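Nitrogenase molybdenum-iron protein alpha chain (Clostridium pasteurianum, PDB 4WES) forms part of the molybdenum-iron component of nitrogenase, which reduces dinitrogen to ammonium with electrons and ATP and carries the iron-molybdenum cofactor. Local coordinates at residues A[338-343]-A[362-367]; A[72-77]-A[108-113]; A[278-283]-A[407-412]; A[196-201]-A[247-252]; A[186-191]-A[391-396]. All blocks are in the same frame, centred on the assembly; numbering follows the deposited sequence.

Contact 1. Residues A[338-343]-A[362-367]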
# COMPACT_ATOMS: atom_id res chain seq x y z
N THR A 338 -12.76 19.25 30.93
CA THR A 338 -11.63 20.03 31.43
C THR A 338 -10.40 19.84 30.55
O THR A 338 -10.19 18.81 29.91
CB THR A 338 -11.28 19.63 32.89
OG1 THR A 338 -10.94 18.24 32.89
CG2 THR A 338 -12.44 19.92 33.82
N ALA A 339 -9.55 20.88 30.58
CA ALA A 339 -8.36 20.93 29.73
C ALA A 339 -7.17 21.48 30.48
O ALA A 339 -7.30 22.30 31.39
CB ALA A 339 -8.63 21.76 28.49
N CYS A 340 -5.99 21.09 29.98
CA CYS A 340 -4.73 21.75 30.31
C CYS A 340 -4.08 22.21 28.99
O CYS A 340 -4.27 21.55 27.98
CB CYS A 340 -3.79 20.79 31.04
SG CYS A 340 -4.49 19.95 32.47
N LEU A 341 -3.33 23.30 29.07
CA LEU A 341 -2.61 23.81 27.90
C LEU A 341 -1.17 24.08 28.21
O LEU A 341 -0.87 24.84 29.13
CB LEU A 341 -3.22 25.10 27.35
CG LEU A 341 -4.67 25.09 26.98
CD1 LEU A 341 -5.57 25.46 28.11
CD2 LEU A 341 -4.93 26.06 25.84
N TYR A 342 -0.27 23.55 27.39
CA TYR A 342 1.15 23.79 27.57
C TYR A 342 1.82 23.93 26.22
O TYR A 342 2.03 22.95 25.53
CB TYR A 342 1.84 22.68 28.39
CG TYR A 342 3.28 23.03 28.67
CD1 TYR A 342 3.58 24.06 29.54
CD2 TYR A 342 4.32 22.40 28.02
CE1 TYR A 342 4.88 24.44 29.79
CE2 TYR A 342 5.64 22.77 28.27
CZ TYR A 342 5.91 23.79 29.15
OH TYR A 342 7.22 24.16 29.43
N VAL A 343 2.11 25.16 25.84
CA VAL A 343 2.75 25.44 24.54
C VAL A 343 3.97 26.34 24.78
O VAL A 343 4.53 26.33 25.88
CB VAL A 343 1.75 26.00 23.47
CG1 VAL A 343 2.08 25.45 22.12
CG2 VAL A 343 0.31 25.62 23.81
N SER A 362 -10.47 25.34 31.34
CA SER A 362 -9.03 25.28 31.35
C SER A 362 -8.48 25.42 32.76
O SER A 362 -8.56 26.49 33.34
CB SER A 362 -8.41 26.31 30.42
OG SER A 362 -8.85 26.08 29.09
N LEU A 363 -7.95 24.34 33.30
CA LEU A 363 -7.55 24.31 34.72
C LEU A 363 -6.08 24.58 34.95
O LEU A 363 -5.70 24.97 36.05
CB LEU A 363 -7.89 22.93 35.28
CG LEU A 363 -9.38 22.63 35.34
CD1 LEU A 363 -9.65 21.28 35.99
CD2 LEU A 363 -10.08 23.73 36.12
N VAL A 364 -5.26 24.31 33.93
CA VAL A 364 -3.82 24.37 34.04
C VAL A 364 -3.31 25.01 32.74
O VAL A 364 -3.76 24.61 31.66
CB VAL A 364 -3.21 22.95 34.14
CG1 VAL A 364 -1.70 23.04 34.13
CG2 VAL A 364 -3.74 22.19 35.35
N ALA A 365 -2.39 25.95 32.85
CA ALA A 365 -1.74 26.49 31.67
C ALA A 365 -0.32 26.87 31.98
O ALA A 365 0.03 27.21 33.11
CB ALA A 365 -2.49 27.70 31.15
N GLY A 366 0.53 26.82 30.95
CA GLY A 366 1.91 27.22 31.13
C GLY A 366 2.56 27.44 29.79
O GLY A 366 2.02 27.07 28.74
N PHE A 367 3.76 27.99 29.84
CA PHE A 367 4.59 28.19 28.68
C PHE A 367 5.96 27.60 28.88
O PHE A 367 6.50 27.60 30.00
CB PHE A 367 4.78 29.68 28.43
CG PHE A 367 3.55 30.44 28.01
CD1 PHE A 367 2.89 30.17 26.81
CD2 PHE A 367 3.08 31.50 28.80
CE1 PHE A 367 1.81 30.94 26.40
CE2 PHE A 367 2.01 32.27 28.37
CZ PHE A 367 1.38 31.99 27.18
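A339 and L363 start the backbone ladder: L363 N gives its hydrogen to A339 O at 2.9 Å, nearly straight (165°). L341 then bonds through both its N-H and its C=O, which belong to successive peptide groups, its N donating to V364 O (2.9 Å) and its O accepting from G366 N (3.0 Å). The last rung, V343 N to G366 O, is long and weak at 3.5 Å, but S348 OG hydrogen-bonds to both V343 N and G366 O and bridges that end. CA-H...O contacts run between these rungs, the shortest from A365 CA to L341 O. From the A339–S362 pair to the L341–A365 pair, strand 362-367 spends one residue more than its neighbour; L363, with a helical psi, takes up the slip, and V364 N is left buried without a partner.

Side-chain contacts lie on both faces. C340 SG rests against V364 CB at 3.7 Å, and V452 of helix 446-456 covers both residues. On the other face the L341 CD1 methyl lies against the hydroxyl oxygen S362 OG (3.5 Å). With CG anti to its backbone N (chi1 -174°), Y342 lays its ring obliquely by the side-chain-less G366, CD1 being 3.5 Å from G366 O.

These are neighbouring parallel strands joined through two short helices, a beta-alpha-beta crossover of a Rossmann-like domain, and the C-terminal end of strand 338-343 brings V343 to the iron-molybdenum cofactor pocket.

Contact 2. Residues A[72-77]-A[108-113]. With CLF (Fe(8)-S(7) cluster), chain H.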
# COMPACT_ATOMS: atom_id res chain seq x y z
N ILE A 72 20.66 29.66 5.15
CA ILE A 72 21.77 28.72 5.27
C ILE A 72 22.16 28.54 6.72
O ILE A 72 22.59 29.49 7.38
CB ILE A 72 23.02 29.18 4.47
CG1 ILE A 72 22.66 29.45 3.00
CG2 ILE A 72 24.12 28.13 4.60
CD1 ILE A 72 23.84 29.98 2.18
N THR A 73 21.99 27.32 7.23
CA THR A 73 22.47 27.00 8.57
C THR A 73 23.98 26.75 8.51
O THR A 73 24.43 25.87 7.78
CB THR A 73 21.78 25.74 9.11
OG1 THR A 73 20.36 25.99 9.12
CG2 THR A 73 22.30 25.35 10.46
N HIS A 74 24.72 27.53 9.28
CA HIS A 74 26.16 27.33 9.37
C HIS A 74 26.43 26.42 10.59
O HIS A 74 26.41 26.89 11.73
CB HIS A 74 26.91 28.64 9.47
CG HIS A 74 28.39 28.48 9.42
ND1 HIS A 74 29.03 27.59 8.58
CD2 HIS A 74 29.35 29.08 10.16
CE1 HIS A 74 30.34 27.72 8.76
NE2 HIS A 74 30.55 28.62 9.70
N GLY A 75 26.58 25.13 10.34
CA GLY A 75 26.68 24.16 11.44
C GLY A 75 26.78 22.79 10.85
O GLY A 75 26.74 22.61 9.64
N PRO A 76 26.94 21.78 11.73
CA PRO A 76 26.81 20.40 11.31
C PRO A 76 25.36 20.09 10.96
O PRO A 76 24.48 20.96 11.05
CB PRO A 76 27.39 19.60 12.50
CG PRO A 76 27.79 20.63 13.54
CD PRO A 76 26.99 21.88 13.18
N ILE A 77 25.10 18.90 10.44
CA ILE A 77 23.89 18.74 9.63
C ILE A 77 22.57 18.76 10.39
O ILE A 77 21.55 19.13 9.78
CB ILE A 77 23.98 17.44 8.77
CG1 ILE A 77 22.99 17.48 7.60
CG2 ILE A 77 23.78 16.19 9.63
CD1 ILE A 77 23.24 18.63 6.63
N THR A 108 25.92 24.37 5.63
CA THR A 108 27.33 24.17 5.32
C THR A 108 27.83 22.81 5.79
O THR A 108 28.98 22.47 5.50
CB THR A 108 28.19 25.26 5.97
OG1 THR A 108 27.92 25.28 7.37
CG2 THR A 108 27.89 26.63 5.35
N ASP A 109 26.98 22.00 6.45
CA ASP A 109 27.32 20.61 6.73
C ASP A 109 28.75 20.49 7.30
O ASP A 109 29.59 19.78 6.78
CB ASP A 109 27.15 19.78 5.45
CG ASP A 109 27.32 18.29 5.62
OD1 ASP A 109 27.21 17.75 6.75
OD2 ASP A 109 27.52 17.65 4.57
N MET A 110 28.99 21.22 8.39
CA MET A 110 30.33 21.32 8.93
C MET A 110 30.87 19.93 9.30
O MET A 110 30.16 19.08 9.84
CB MET A 110 30.34 22.29 10.11
CG MET A 110 30.11 23.77 9.76
SD MET A 110 29.96 24.92 11.18
CE MET A 110 31.35 24.43 12.18
N GLN A 111 32.15 19.79 8.97
CA GLN A 111 32.90 18.57 9.24
C GLN A 111 34.01 18.86 10.25
O GLN A 111 34.22 20.02 10.65
CB GLN A 111 33.52 18.07 7.92
CG GLN A 111 32.52 17.79 6.83
CD GLN A 111 31.66 16.61 7.19
OE1 GLN A 111 32.16 15.48 7.32
NE2 GLN A 111 30.37 16.82 7.34
N GLU A 112 34.73 17.82 10.65
CA GLU A 112 35.79 18.04 11.64
C GLU A 112 36.82 19.06 11.14
O GLU A 112 37.34 19.86 11.94
CB GLU A 112 36.46 16.71 12.02
CG GLU A 112 37.42 16.85 13.20
CD GLU A 112 37.87 15.55 13.81
OE1 GLU A 112 38.05 15.49 15.06
OE2 GLU A 112 38.04 14.62 13.03
N SER A 113 37.13 19.06 9.85
CA SER A 113 38.07 20.06 9.31
C SER A 113 37.61 21.48 9.57
O SER A 113 38.41 22.39 9.84
CB SER A 113 38.32 19.83 7.84
OG SER A 113 37.13 19.90 7.07
FE1 CLF H . 23.01 23.65 19.05
FE2 CLF H . 21.43 21.72 18.99
FE3 CLF H . 20.32 24.23 18.65
FE4 CLF H . 21.88 23.06 16.76
S1 CLF H . 23.59 21.73 17.77
S2A CLF H . 21.27 23.36 20.58
S4A CLF H . 19.83 22.35 17.45
S3A CLF H . 22.13 25.22 17.56
FE5 CLF H . 22.56 20.33 14.76
FE6 CLF H . 25.58 19.13 16.36
FE7 CLF H . 23.21 17.86 15.75
FE8 CLF H . 22.84 19.49 17.86
S2B CLF H . 24.44 19.23 14.37
S3B CLF H . 24.34 17.78 17.78
S4B CLF H . 21.29 19.06 16.18
O HOH W 1 27.68 17.83 9.46
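H74 and T108 form the tight end of this contact. T108 OG1 and H74 ND1 share a hydrogen bond of 2.8 Å at the edge of the imidazole; the same oxygen accepts from G75 N (3.3 Å). The far nitrogen of the ring, NE2, hydrogen-bonds D152. M110 is deposited in two conformers; in one of them SD lies over a face of that ring, 3.9 Å from its centroid: a Met-aromatic contact. Two backbone bonds join the same stretch: T108 N donates to T73 O, and M110 N to G75 O almost straight (177°, 2.9 Å), from above the carbonyl plane.

The other end is looser and wetter. Between I77 and D109 a water lies 2.8 Å from D109 OD1 and 2.8 Å from M110 O, with a weak bond from I77 N; I77 meets the other segment through CB against D109 OD1. Beyond it the chain leads into helix 112-117, whose first residues, E112 and S113, are exposed.

D109 forms salt bridges with K21 and R16 of the beta chain, and P76 CB touches sulfur S2B of the [8Fe-7S] cluster (3.5 Å). Buried carboxylate charge is thus met by cations from the partner subunit, consistent with D109 staying ionised at the subunit interface.

Contact 3. Residues A[278-283]-A[407-412]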
# COMPACT_ATOMS: atom_id res chain seq x y z
N GLY A 278 6.52 55.73 14.36
CA GLY A 278 5.26 56.25 14.90
C GLY A 278 4.10 55.31 14.69
O GLY A 278 2.97 55.66 15.00
N ILE A 279 4.35 54.09 14.19
CA ILE A 279 3.27 53.15 13.92
C ILE A 279 2.81 52.49 15.21
O ILE A 279 3.61 51.81 15.87
CB ILE A 279 3.70 52.11 12.89
CG1 ILE A 279 4.13 52.76 11.56
CG2 ILE A 279 2.61 51.08 12.67
CD1 ILE A 279 4.95 51.85 10.67
N PRO A 280 1.54 52.67 15.59
CA PRO A 280 1.02 52.05 16.81
C PRO A 280 0.79 50.57 16.61
O PRO A 280 0.69 50.08 15.48
CB PRO A 280 -0.29 52.78 17.05
CG PRO A 280 -0.73 53.21 15.69
CD PRO A 280 0.51 53.47 14.90
N TRP A 281 0.69 49.85 17.71
CA TRP A 281 0.32 48.44 17.65
C TRP A 281 -0.78 48.15 18.64
O TRP A 281 -0.91 48.82 19.66
CB TRP A 281 1.50 47.52 17.87
CG TRP A 281 2.24 47.56 19.18
CD1 TRP A 281 3.27 48.40 19.51
CD2 TRP A 281 2.04 46.71 20.31
NE1 TRP A 281 3.76 48.08 20.76
CE2 TRP A 281 3.01 47.04 21.27
CE3 TRP A 281 1.14 45.67 20.60
CZ2 TRP A 281 3.10 46.41 22.51
CZ3 TRP A 281 1.24 45.04 21.81
CH2 TRP A 281 2.22 45.39 22.73
N ILE A 282 -1.59 47.13 18.32
CA ILE A 282 -2.54 46.59 19.26
C ILE A 282 -2.28 45.11 19.37
O ILE A 282 -1.89 44.44 18.42
CB ILE A 282 -4.03 46.81 18.87
CG1 ILE A 282 -4.35 46.26 17.47
CG2 ILE A 282 -4.41 48.26 18.98
CD1 ILE A 282 -5.84 46.15 17.23
N LYS A 283 -2.49 44.58 20.58
CA LYS A 283 -2.56 43.13 20.70
C LYS A 283 -3.78 42.64 19.97
O LYS A 283 -4.85 43.21 20.09
CB LYS A 283 -2.61 42.73 22.18
CG LYS A 283 -2.51 41.21 22.43
CD LYS A 283 -1.12 40.69 22.11
CE LYS A 283 -1.02 39.17 22.15
NZ LYS A 283 -1.93 38.48 21.21
N VAL A 407 2.89 60.95 12.97
CA VAL A 407 1.85 60.78 13.96
C VAL A 407 0.71 60.06 13.25
O VAL A 407 0.16 60.57 12.28
CB VAL A 407 1.37 62.15 14.50
CG1 VAL A 407 0.19 61.94 15.45
CG2 VAL A 407 2.54 62.86 15.17
N VAL A 408 0.41 58.86 13.70
CA VAL A 408 -0.66 58.08 13.09
C VAL A 408 -1.94 58.26 13.87
O VAL A 408 -2.93 58.73 13.33
CB VAL A 408 -0.27 56.60 13.01
CG1 VAL A 408 -1.40 55.80 12.39
CG2 VAL A 408 1.02 56.47 12.20
N ILE A 409 -1.93 57.91 15.16
CA ILE A 409 -3.05 58.19 16.04
C ILE A 409 -2.57 59.23 17.04
O ILE A 409 -1.64 58.99 17.82
CB ILE A 409 -3.56 56.93 16.77
CG1 ILE A 409 -3.87 55.78 15.78
CG2 ILE A 409 -4.77 57.29 17.62
CD1 ILE A 409 -4.30 54.48 16.46
N PRO A 410 -3.22 60.41 17.06
CA PRO A 410 -2.82 61.44 18.01
C PRO A 410 -2.95 60.98 19.46
O PRO A 410 -3.82 60.14 19.77
CB PRO A 410 -3.77 62.61 17.69
CG PRO A 410 -4.15 62.38 16.26
CD PRO A 410 -4.29 60.89 16.17
N GLU A 411 -2.10 61.53 20.33
CA GLU A 411 -1.99 61.13 21.75
C GLU A 411 -3.36 61.12 22.46
O GLU A 411 -3.68 60.19 23.19
CB GLU A 411 -1.01 62.08 22.48
CG GLU A 411 -0.59 61.63 23.86
CD GLU A 411 0.26 62.68 24.59
OE1 GLU A 411 1.03 63.42 23.93
OE2 GLU A 411 0.15 62.75 25.84
N ASP A 412 -4.16 62.15 22.26
CA ASP A 412 -5.44 62.23 22.95
C ASP A 412 -6.38 61.12 22.50
O ASP A 412 -7.11 60.55 23.31
CB ASP A 412 -6.09 63.60 22.70
CG ASP A 412 -5.42 64.76 23.50
OD1 ASP A 412 -4.36 64.49 24.22
OD2 ASP A 412 -5.98 65.95 23.42
O HOH W 2 1.70 57.78 16.00
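V408 turns its side chain to the loop 278-280: CG1 is anti to the backbone N (chi1 179°) and CG2 anti to the carbonyl carbon, and CB and both methyls face P280 CD. I409 follows with CG1 anti to its own carbonyl carbon (chi1 -52°) and CD1 continuing in extended fashion, which brings that methyl to the same proline. The loop is the alpha-to-beta connection of a Rossmann-like domain, running from helix 263-277 into strand 281-283, at the edge of a four-stranded parallel sheet; the partner segment, 407-412, leads into helix 411-419.

P280 is the hub. Its CD lies 3.7 Å from V408 CB, and its CG is 3.9 Å from I409 CD1, so the two aliphatic side chains meet neighbouring atoms of the pyrrolidine ring, each crossing it obliquely. V408 CG2 also comes to 3.5 Å from G278 O, a van der Waals approach to the carbonyl. I279 points away, onto M273 of helix 263-277 and N258 of strand 257-260.

G278 is the first residue beyond that helix and has positive phi (87°), a backbone shape that glycine adopts readily; it turns the chain out of the helix towards the strand. No hydrogen bond passes directly between the two segments. Their polar link is a single water, which donates to G278 O at 2.7 Å and accepts from V408 N at 2.8 Å.

Contact 4. Residues A[196-201]-A[247-252]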
# COMPACT_ATOMS: atom_id res chain seq x y z
N ASP A 196 18.05 45.95 9.52
CA ASP A 196 18.66 45.64 8.23
C ASP A 196 17.66 45.29 7.13
O ASP A 196 18.06 45.19 5.96
CB ASP A 196 19.70 44.51 8.39
CG ASP A 196 20.82 44.85 9.35
OD1 ASP A 196 20.89 46.00 9.82
OD2 ASP A 196 21.60 43.95 9.67
N ILE A 197 16.40 45.10 7.51
CA ILE A 197 15.36 44.73 6.54
C ILE A 197 14.22 45.77 6.51
O ILE A 197 13.93 46.37 5.49
CB ILE A 197 14.85 43.26 6.72
CG1 ILE A 197 16.02 42.29 6.77
CG2 ILE A 197 13.86 42.95 5.61
CD1 ILE A 197 15.61 40.86 6.99
N ILE A 198 13.54 45.92 7.65
CA ILE A 198 12.37 46.81 7.71
C ILE A 198 12.77 48.24 7.34
O ILE A 198 13.74 48.79 7.88
CB ILE A 198 11.73 46.77 9.13
CG1 ILE A 198 11.12 45.39 9.36
CG2 ILE A 198 10.69 47.88 9.28
CD1 ILE A 198 10.51 45.20 10.74
N GLY A 199 11.99 48.84 6.44
CA GLY A 199 12.20 50.23 6.02
C GLY A 199 13.20 50.39 4.91
O GLY A 199 13.47 51.51 4.50
N LYS A 200 13.73 49.28 4.38
CA LYS A 200 14.64 49.34 3.24
C LYS A 200 13.93 49.38 1.90
O LYS A 200 14.57 49.63 0.89
CB LYS A 200 15.65 48.20 3.29
CG LYS A 200 16.54 48.16 4.51
CD LYS A 200 17.47 49.33 4.66
CE LYS A 200 18.34 49.15 5.88
NZ LYS A 200 19.18 50.34 6.19
N GLY A 201 12.63 49.19 1.90
CA GLY A 201 11.85 49.20 0.68
C GLY A 201 11.39 50.57 0.29
O GLY A 201 11.64 51.55 0.98
N GLU A 247 10.65 41.26 0.23
CA GLU A 247 10.26 42.63 -0.09
C GLU A 247 9.13 43.11 0.81
O GLU A 247 9.10 44.29 1.20
CB GLU A 247 9.89 42.70 -1.56
CG GLU A 247 9.43 44.08 -2.01
CD GLU A 247 9.15 44.06 -3.49
OE1 GLU A 247 7.96 44.18 -3.84
OE2 GLU A 247 10.11 43.92 -4.27
N LYS A 248 8.19 42.24 1.15
CA LYS A 248 7.12 42.68 2.06
C LYS A 248 7.68 43.03 3.42
O LYS A 248 7.23 43.99 4.07
CB LYS A 248 5.97 41.66 2.14
CG LYS A 248 5.12 41.78 0.89
CD LYS A 248 4.16 40.69 0.56
CE LYS A 248 3.03 40.66 1.49
NZ LYS A 248 1.95 39.64 1.13
N VAL A 249 8.64 42.24 3.93
CA VAL A 249 9.25 42.61 5.19
C VAL A 249 9.99 43.96 5.06
O VAL A 249 9.92 44.81 5.96
CB VAL A 249 10.15 41.49 5.72
CG1 VAL A 249 10.72 41.84 7.07
CG2 VAL A 249 9.40 40.15 5.80
N GLN A 250 10.69 44.16 3.95
CA GLN A 250 11.34 45.46 3.71
C GLN A 250 10.41 46.64 3.73
O GLN A 250 10.82 47.75 4.06
CB GLN A 250 12.06 45.46 2.36
CG GLN A 250 13.30 44.60 2.29
CD GLN A 250 13.99 44.80 0.97
OE1 GLN A 250 13.36 44.59 -0.08
NE2 GLN A 250 15.24 45.20 1.00
N ASN A 251 9.15 46.41 3.38
CA ASN A 251 8.14 47.44 3.37
C ASN A 251 7.17 47.37 4.55
O ASN A 251 6.09 47.98 4.51
CB ASN A 251 7.39 47.42 2.05
CG ASN A 251 8.23 47.91 0.91
OD1 ASN A 251 8.50 49.10 0.81
ND2 ASN A 251 8.71 47.01 0.09
N ALA A 252 7.58 46.75 5.66
CA ALA A 252 6.70 46.65 6.80
C ALA A 252 6.34 48.05 7.36
O ALA A 252 5.31 48.21 8.00
CB ALA A 252 7.28 45.79 7.90
O HOH W 3 17.28 44.87 3.26
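Q250 offers its carbonyl oxygen to the chain at 199-201 and is gripped twice: G199 N donates at 2.9 Å and G201 N at 3.2 Å, the two reaching the oxygen from opposite faces of its plane. Q250 closes helix 246-250. G199 N lies in the type II beta turn I197 to K200, which follows helix 182-196, and G201 N just after it; the turn and the residue after it thus bind the carbonyl of the helix's last residue. Within the turn, K200 N is satisfied by I197 O. I197 O also takes a CA-H...O contact from Q250 CA at 3.3 Å.

The side-chain amides of Q250 and N251 find partners too. Q250, extended beyond CG, sends NE2 to a water at 3.1 Å that in turn donates to D196 O (2.8 Å). N251 folds ND2 back onto E247 O at 3.0 Å, and its OD1 accepts from K203 N.

Beneath the polar rim the contact is aliphatic. I197 CG2 is wedged between V249 CG1 (3.6 Å) and Q250 CG, while I198 CG1 comes up to A252 CB, and the I198 side chain also touches I269, M273 and Y277 of helix 263-277. G201, lacking a side chain, passes close by the amide of N251, OD1 being 3.3 Å from G201 C.

Contact 5. Residues A[186-191]-A[391-396]. With ICS (iron-sulfur-molybdenum cluster with interstitial carbon), chain F.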
# COMPACT_ATOMS: atom_id res chain seq x y z
N HIS A 186 14.28 34.58 19.10
CA HIS A 186 13.35 35.59 18.63
C HIS A 186 13.99 36.96 18.69
O HIS A 186 13.91 37.76 17.75
CB HIS A 186 12.11 35.69 19.51
CG HIS A 186 11.32 34.43 19.68
ND1 HIS A 186 10.51 34.26 20.79
CD2 HIS A 186 11.20 33.33 18.92
CE1 HIS A 186 9.90 33.10 20.67
NE2 HIS A 186 10.32 32.50 19.57
N HIS A 187 14.61 37.25 19.83
CA HIS A 187 15.17 38.59 20.05
C HIS A 187 16.29 38.86 19.03
O HIS A 187 16.36 39.93 18.42
CB HIS A 187 15.67 38.68 21.48
CG HIS A 187 15.96 40.07 21.94
ND1 HIS A 187 16.07 40.38 23.27
CD2 HIS A 187 16.13 41.23 21.27
CE1 HIS A 187 16.31 41.66 23.42
NE2 HIS A 187 16.35 42.20 22.22
N ILE A 188 17.16 37.88 18.85
CA ILE A 188 18.26 37.99 17.90
C ILE A 188 17.72 38.20 16.49
O ILE A 188 18.22 39.06 15.72
CB ILE A 188 19.15 36.73 17.99
CG1 ILE A 188 19.90 36.72 19.34
CG2 ILE A 188 20.16 36.66 16.84
CD1 ILE A 188 20.43 35.36 19.76
N ALA A 189 16.68 37.48 16.09
CA ALA A 189 16.09 37.67 14.79
C ALA A 189 15.51 39.07 14.66
O ALA A 189 15.69 39.75 13.63
CB ALA A 189 15.02 36.63 14.51
N ASN A 190 14.75 39.50 15.67
CA ASN A 190 14.09 40.80 15.59
C ASN A 190 15.08 41.93 15.41
O ASN A 190 14.81 42.89 14.70
CB ASN A 190 13.25 41.09 16.84
CG ASN A 190 11.83 40.48 16.83
OD1 ASN A 190 10.87 41.21 17.03
ND2 ASN A 190 11.71 39.18 16.59
N ASN A 191 16.23 41.85 16.08
CA ASN A 191 17.20 42.94 16.02
C ASN A 191 17.64 43.17 14.58
O ASN A 191 17.65 44.31 14.09
CB ASN A 191 18.40 42.65 16.88
CG ASN A 191 18.13 42.77 18.35
OD1 ASN A 191 17.11 43.33 18.78
ND2 ASN A 191 19.06 42.24 19.15
N LYS A 391 21.75 37.86 29.81
CA LYS A 391 22.22 39.23 29.84
C LYS A 391 22.98 39.63 28.60
O LYS A 391 23.03 40.83 28.27
CB LYS A 391 23.04 39.52 31.10
CG LYS A 391 24.39 38.83 31.18
CD LYS A 391 25.14 39.29 32.43
CE LYS A 391 26.23 38.31 32.83
NZ LYS A 391 27.15 38.02 31.70
N ASN A 392 23.58 38.66 27.91
CA ASN A 392 24.38 38.97 26.73
C ASN A 392 23.61 38.96 25.41
O ASN A 392 24.18 39.14 24.33
CB ASN A 392 25.58 38.05 26.66
CG ASN A 392 26.56 38.29 27.81
OD1 ASN A 392 26.70 39.42 28.29
ND2 ASN A 392 27.23 37.24 28.26
N ILE A 393 22.30 38.73 25.48
CA ILE A 393 21.46 38.90 24.27
C ILE A 393 21.43 40.39 23.95
O ILE A 393 21.04 41.17 24.78
CB ILE A 393 20.04 38.34 24.49
CG1 ILE A 393 20.10 36.85 24.88
CG2 ILE A 393 19.19 38.59 23.27
CD1 ILE A 393 20.91 36.00 23.93
N PRO A 394 21.87 40.78 22.74
CA PRO A 394 21.99 42.22 22.49
C PRO A 394 20.66 42.98 22.51
O PRO A 394 19.64 42.49 22.02
CB PRO A 394 22.59 42.28 21.07
CG PRO A 394 23.36 41.02 20.96
CD PRO A 394 22.48 40.01 21.65
N GLU A 395 20.72 44.18 23.04
CA GLU A 395 19.63 45.13 23.02
C GLU A 395 19.96 46.25 22.05
O GLU A 395 21.02 46.87 22.13
CB GLU A 395 19.46 45.75 24.40
CG GLU A 395 19.06 44.80 25.50
CD GLU A 395 17.65 44.26 25.33
OE1 GLU A 395 17.34 43.25 25.98
OE2 GLU A 395 16.86 44.87 24.56
N ILE A 396 19.05 46.52 21.14
CA ILE A 396 19.28 47.65 20.29
C ILE A 396 18.25 48.72 20.58
O ILE A 396 17.16 48.47 21.12
CB ILE A 396 19.32 47.29 18.81
CG1 ILE A 396 17.92 46.91 18.34
CG2 ILE A 396 20.36 46.19 18.57
CD1 ILE A 396 17.78 46.82 16.84
FE1 ICS F . 5.00 32.71 19.02
MO1 ICS F . 6.05 25.85 18.54
FE2 ICS F . 6.83 30.78 19.17
FE3 ICS F . 4.86 30.61 17.37
FE4 ICS F . 4.33 30.37 19.96
FE5 ICS F . 4.74 27.82 19.81
FE6 ICS F . 7.19 28.24 18.97
FE7 ICS F . 5.26 28.05 17.25
CX ICS F . 5.50 29.34 18.79
S1A ICS F . 5.85 31.78 20.95
S1B ICS F . 6.61 26.83 20.59
S2A ICS F . 6.51 32.20 17.42
S2B ICS F . 8.77 29.70 19.33
S3A ICS F . 3.30 28.84 21.22
S3B ICS F . 7.31 27.16 17.03
S4A ICS F . 3.09 31.55 18.43
S4B ICS F . 3.86 26.59 18.16
S5A ICS F . 4.53 29.30 15.59
O HOH W 4 16.73 44.72 21.09
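N191 and P394 share the direct hydrogen bond: N191 ND2 donates to P394 O at 2.9 Å (154°), the oxygen in the plane of the amide while the N-H comes in above the carbonyl plane. The same oxygen lies over one face of the H187 ring, too poorly angled for a bond with NE2. E395 comes to the rim of that ring, its OE1 3.2 Å from H187 CE1, with ring and carboxylate planes 64° apart. I393 CG2 packs obliquely against H187 ND1 at 3.6 Å, and I188 CD1 meets I393 CD1.

A water gathers the polar ends: it donates to N191 OD1 (2.7 Å), accepts from I396 N (2.9 Å), and lies 2.8 Å from H187 NE2 in the ring plane.

Helix 182-196, part of the Rossmann-like alpha/beta architecture, passes beside the cofactor pocket, and the irregular segment 391-396 is laid against it. H187, with CG anti to the backbone N (chi1 -167°), projects toward that segment; Y268 of helix 263-277 stacks on its ring. N190 uses ND2 on H186 O and S265 O, and OD1 on I269 N. H186 points to the cofactor instead, its NE2 3.2 Å from sulfur S2B at the ring edge.

Along the chain contact 2 closes first; contact 4, and later contact 1, are nested inside the loop of contact 5, which crosses contact 3. Contacts 1 and 2 belong to different sheets, a mixed one and a parallel one, their centres about 38 Å apart, and each leads to a metal cluster: contact 2 to the [8Fe-7S] cluster at the beta-chain interface, contact 1 with contact 5 to the iron-molybdenum cofactor. Contacts 4 and 5 share helix 182-196, with nearest atoms about 5 Å apart. Contact 3 lies equally near contact 4, and helix 263-277 packs beside contacts 3, 4 and 5. Residues from distant parts of the chain, V343 and H186, thus converge on the cofactor pocket.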